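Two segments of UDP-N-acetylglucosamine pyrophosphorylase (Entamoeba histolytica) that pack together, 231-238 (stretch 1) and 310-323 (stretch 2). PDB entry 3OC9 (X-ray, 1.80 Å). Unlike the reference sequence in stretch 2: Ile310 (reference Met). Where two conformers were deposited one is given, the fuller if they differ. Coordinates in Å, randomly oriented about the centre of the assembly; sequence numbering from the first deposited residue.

Stretch 1, residues 231-238: ERIKVVEY
Stretch 2, residues 310-323: IFFFDVFPLATKVS

What fills the apolar centre? Val235 (chi1 t), on the 232-236 strand, points toward the 3-10 turns of 312-318: its CB lies 3.8 Å from Phe313 CD2 and its CG2 3.9 Å from Phe316 CE2. Phe313 (chi1 p, chi2 -100°) and Phe316 (chi1 m, chi2 -3°) both point toward the strand, so a compact branched side chain meets two broad rings. Ile233 (m, m) is buried, its CG1 4.4 Å from Val322 CG1.

How are the backbones set? Extended strand residues pass the 3-10 segment with Val235 CA 6.8 Å from Phe313 CA and Arg232 CA 5.0 Å from Pro317 CA, so the sequences run in opposite senses. Ile233 O sits 3.2 Å from Pro317 N, which has no hydrogen to share; Lys234 CG packs 3.7 Å from Pro317 CG.

What satisfies the strand's amides? Waters bridge the gap: one accepts from Ile233 N (2.9 Å) and donates to Phe316 O (2.8 Å) and Ala319 O (2.9 Å); another links Val235 N and Phe313 O, each 2.9 Å away.

What closes the polar edge? Arg232 (m, m, t, chi4 100°) donates from NH1 to Pro317 O at 2.9 Å, with Thr320 CG2 over one guanidinium face. At the other end, Glu237 OE1 approaches the Phe311 ring edge, 3.6 Å from CE2.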

# COMPACT_ATOMS: atom_id res chain seq x y z
N GLU A 231 25.19 -6.27 -8.75
CA GLU A 231 24.30 -7.35 -8.31
C GLU A 231 23.25 -6.97 -7.25
O GLU A 231 22.58 -7.85 -6.73
CB GLU A 231 25.07 -8.62 -7.91
CG GLU A 231 25.90 -9.26 -9.04
CD GLU A 231 25.05 -9.64 -10.27
OE1 GLU A 231 23.99 -10.28 -10.11
OE2 GLU A 231 25.48 -9.29 -11.39
N ARG A 232 23.11 -5.68 -6.93
CA ARG A 232 22.08 -5.22 -5.96
C ARG A 232 20.93 -4.47 -6.66
O ARG A 232 21.16 -3.80 -7.65
CB ARG A 232 22.71 -4.32 -4.89
CG ARG A 232 23.87 -4.98 -4.12
CD ARG A 232 23.38 -6.22 -3.38
NE ARG A 232 24.46 -6.95 -2.73
CZ ARG A 232 24.76 -6.87 -1.43
NH1 ARG A 232 24.07 -6.08 -0.62
NH2 ARG A 232 25.77 -7.59 -0.95
N ILE A 233 19.71 -4.57 -6.11
CA ILE A 233 18.52 -3.88 -6.69
C ILE A 233 18.29 -2.48 -6.11
O ILE A 233 18.40 -2.31 -4.89
CB ILE A 233 17.22 -4.75 -6.50
CG1 ILE A 233 17.37 -6.13 -7.15
CG2 ILE A 233 15.96 -4.00 -6.99
CD1 ILE A 233 17.51 -6.10 -8.69
N LYS A 234 17.98 -1.50 -6.98
CA LYS A 234 17.68 -0.11 -6.61
C LYS A 234 16.47 0.44 -7.40
O LYS A 234 16.14 -0.08 -8.47
CB LYS A 234 18.91 0.83 -6.86
CG LYS A 234 20.12 0.59 -5.93
CD LYS A 234 21.38 1.43 -6.35
CE LYS A 234 22.63 0.97 -5.56
NZ LYS A 234 23.80 1.96 -5.61
N VAL A 235 15.82 1.47 -6.84
CA VAL A 235 14.80 2.27 -7.58
C VAL A 235 15.39 3.56 -8.14
O VAL A 235 16.10 4.30 -7.40
CB VAL A 235 13.55 2.62 -6.69
CG1 VAL A 235 12.60 3.59 -7.39
CG2 VAL A 235 12.80 1.34 -6.26
N VAL A 236 15.12 3.84 -9.42
CA VAL A 236 15.36 5.17 -10.02
C VAL A 236 14.01 5.90 -10.17
O VAL A 236 13.12 5.42 -10.87
CB VAL A 236 16.13 5.07 -11.38
CG1 VAL A 236 16.22 6.44 -12.10
CG2 VAL A 236 17.54 4.48 -11.17
N GLU A 237 13.84 7.04 -9.50
CA GLU A 237 12.58 7.82 -9.56
C GLU A 237 12.36 8.45 -10.94
O GLU A 237 13.33 8.69 -11.68
CB GLU A 237 12.53 8.91 -8.47
CG GLU A 237 12.67 8.40 -7.03
CD GLU A 237 12.51 9.51 -5.99
OE1 GLU A 237 13.54 9.98 -5.45
OE2 GLU A 237 11.37 9.92 -5.73
N TYR A 238 11.10 8.74 -11.27
CA TYR A 238 10.74 9.19 -12.62
C TYR A 238 11.51 10.45 -13.02
O TYR A 238 11.94 10.59 -14.17
CB TYR A 238 9.22 9.45 -12.72
CG TYR A 238 8.81 10.08 -14.02
CD1 TYR A 238 8.64 9.30 -15.17
CD2 TYR A 238 8.61 11.46 -14.12
CE1 TYR A 238 8.28 9.89 -16.39
CE2 TYR A 238 8.26 12.05 -15.33
CZ TYR A 238 8.08 11.26 -16.45
OH TYR A 238 7.73 11.84 -17.65
N ILE A 310 13.64 10.78 4.64
CA ILE A 310 14.30 9.52 4.21
C ILE A 310 13.23 8.62 3.54
O ILE A 310 12.04 8.68 3.91
CB ILE A 310 15.03 8.78 5.40
CG1 ILE A 310 14.12 8.69 6.64
CG2 ILE A 310 16.40 9.49 5.76
CD1 ILE A 310 14.67 7.85 7.83
N PHE A 311 13.65 7.81 2.55
CA PHE A 311 12.73 7.05 1.65
C PHE A 311 12.89 5.52 1.86
O PHE A 311 14.01 5.01 1.87
CB PHE A 311 13.04 7.37 0.16
CG PHE A 311 12.68 8.78 -0.30
CD1 PHE A 311 11.90 9.65 0.49
CD2 PHE A 311 13.09 9.22 -1.56
CE1 PHE A 311 11.56 10.94 0.03
CE2 PHE A 311 12.74 10.50 -2.03
CZ PHE A 311 11.98 11.35 -1.23
N PHE A 312 11.79 4.78 2.02
CA PHE A 312 11.90 3.36 2.39
C PHE A 312 12.62 2.53 1.32
O PHE A 312 13.36 1.61 1.66
CB PHE A 312 10.54 2.72 2.80
CG PHE A 312 9.65 2.37 1.64
CD1 PHE A 312 9.92 1.25 0.84
CD2 PHE A 312 8.54 3.16 1.35
CE1 PHE A 312 9.10 0.94 -0.28
CE2 PHE A 312 7.71 2.85 0.25
CZ PHE A 312 7.99 1.74 -0.56
N PHE A 313 12.44 2.89 0.05
CA PHE A 313 13.02 2.10 -1.06
C PHE A 313 14.54 2.21 -1.19
O PHE A 313 15.18 1.40 -1.88
CB PHE A 313 12.27 2.31 -2.40
CG PHE A 313 12.06 3.75 -2.78
CD1 PHE A 313 10.83 4.37 -2.54
CD2 PHE A 313 13.08 4.50 -3.38
CE1 PHE A 313 10.62 5.72 -2.89
CE2 PHE A 313 12.88 5.85 -3.74
CZ PHE A 313 11.65 6.46 -3.48
N ASP A 314 15.15 3.19 -0.50
CA ASP A 314 16.63 3.22 -0.44
C ASP A 314 17.23 2.06 0.37
O ASP A 314 18.46 1.90 0.38
CB ASP A 314 17.16 4.59 0.08
CG ASP A 314 17.00 5.72 -0.96
OD1 ASP A 314 17.13 5.47 -2.19
OD2 ASP A 314 16.75 6.89 -0.54
N VAL A 315 16.38 1.26 1.03
CA VAL A 315 16.83 0.04 1.75
C VAL A 315 17.04 -1.18 0.82
O VAL A 315 17.75 -2.12 1.19
CB VAL A 315 15.92 -0.32 2.97
CG1 VAL A 315 14.76 -1.24 2.59
CG2 VAL A 315 16.78 -0.97 4.09
N PHE A 316 16.46 -1.14 -0.39
CA PHE A 316 16.52 -2.30 -1.31
C PHE A 316 17.93 -2.88 -1.59
O PHE A 316 18.08 -4.12 -1.63
CB PHE A 316 15.76 -2.05 -2.66
CG PHE A 316 14.23 -1.90 -2.55
CD1 PHE A 316 13.51 -2.06 -1.35
CD2 PHE A 316 13.50 -1.61 -3.72
CE1 PHE A 316 12.08 -1.91 -1.32
CE2 PHE A 316 12.06 -1.46 -3.71
CZ PHE A 316 11.36 -1.62 -2.51
N PRO A 317 18.98 -2.02 -1.78
CA PRO A 317 20.31 -2.60 -2.09
C PRO A 317 21.02 -3.34 -0.92
O PRO A 317 22.05 -4.02 -1.13
CB PRO A 317 21.14 -1.40 -2.59
CG PRO A 317 20.35 -0.17 -2.27
CD PRO A 317 18.92 -0.55 -2.00
N LEU A 318 20.46 -3.23 0.29
CA LEU A 318 20.96 -4.01 1.45
C LEU A 318 20.71 -5.53 1.29
O LEU A 318 21.49 -6.36 1.80
CB LEU A 318 20.34 -3.48 2.76
CG LEU A 318 20.73 -4.12 4.11
CD1 LEU A 318 22.21 -3.95 4.43
CD2 LEU A 318 19.89 -3.54 5.24
N ALA A 319 19.63 -5.89 0.60
CA ALA A 319 19.26 -7.31 0.41
C ALA A 319 20.12 -8.09 -0.61
O ALA A 319 20.53 -7.52 -1.62
CB ALA A 319 17.78 -7.41 0.03
N THR A 320 20.36 -9.39 -0.35
CA THR A 320 21.00 -10.29 -1.36
C THR A 320 20.04 -11.30 -2.02
O THR A 320 20.39 -11.94 -3.03
CB THR A 320 22.23 -11.10 -0.81
OG1 THR A 320 21.81 -11.97 0.25
CG2 THR A 320 23.36 -10.18 -0.31
N LYS A 321 18.84 -11.47 -1.44
CA LYS A 321 17.85 -12.41 -2.01
C LYS A 321 16.53 -11.65 -2.25
O LYS A 321 15.78 -11.37 -1.30
CB LYS A 321 17.61 -13.59 -1.07
CG LYS A 321 18.88 -14.42 -0.79
CD LYS A 321 18.62 -15.55 0.20
CE LYS A 321 17.92 -16.76 -0.42
NZ LYS A 321 18.42 -17.10 -1.79
N VAL A 322 16.28 -11.32 -3.52
CA VAL A 322 15.10 -10.49 -3.89
C VAL A 322 14.33 -11.16 -5.05
O VAL A 322 14.95 -11.55 -6.06
CB VAL A 322 15.53 -9.06 -4.36
CG1 VAL A 322 14.32 -8.22 -4.85
CG2 VAL A 322 16.32 -8.31 -3.26
N SER A 323 13.01 -11.32 -4.90
CA SER A 323 12.17 -11.80 -6.00
C SER A 323 11.25 -10.67 -6.55
O SER A 323 10.87 -9.75 -5.78
CB SER A 323 11.38 -13.05 -5.56
OG SER A 323 10.52 -12.81 -4.45
O HOH W 1 22.59 -10.33 -4.73
O HOH W 2 19.20 -5.85 -3.51
O HOH W 3 16.79 1.97 -4.18
O HOH W 4 15.87 5.70 -4.74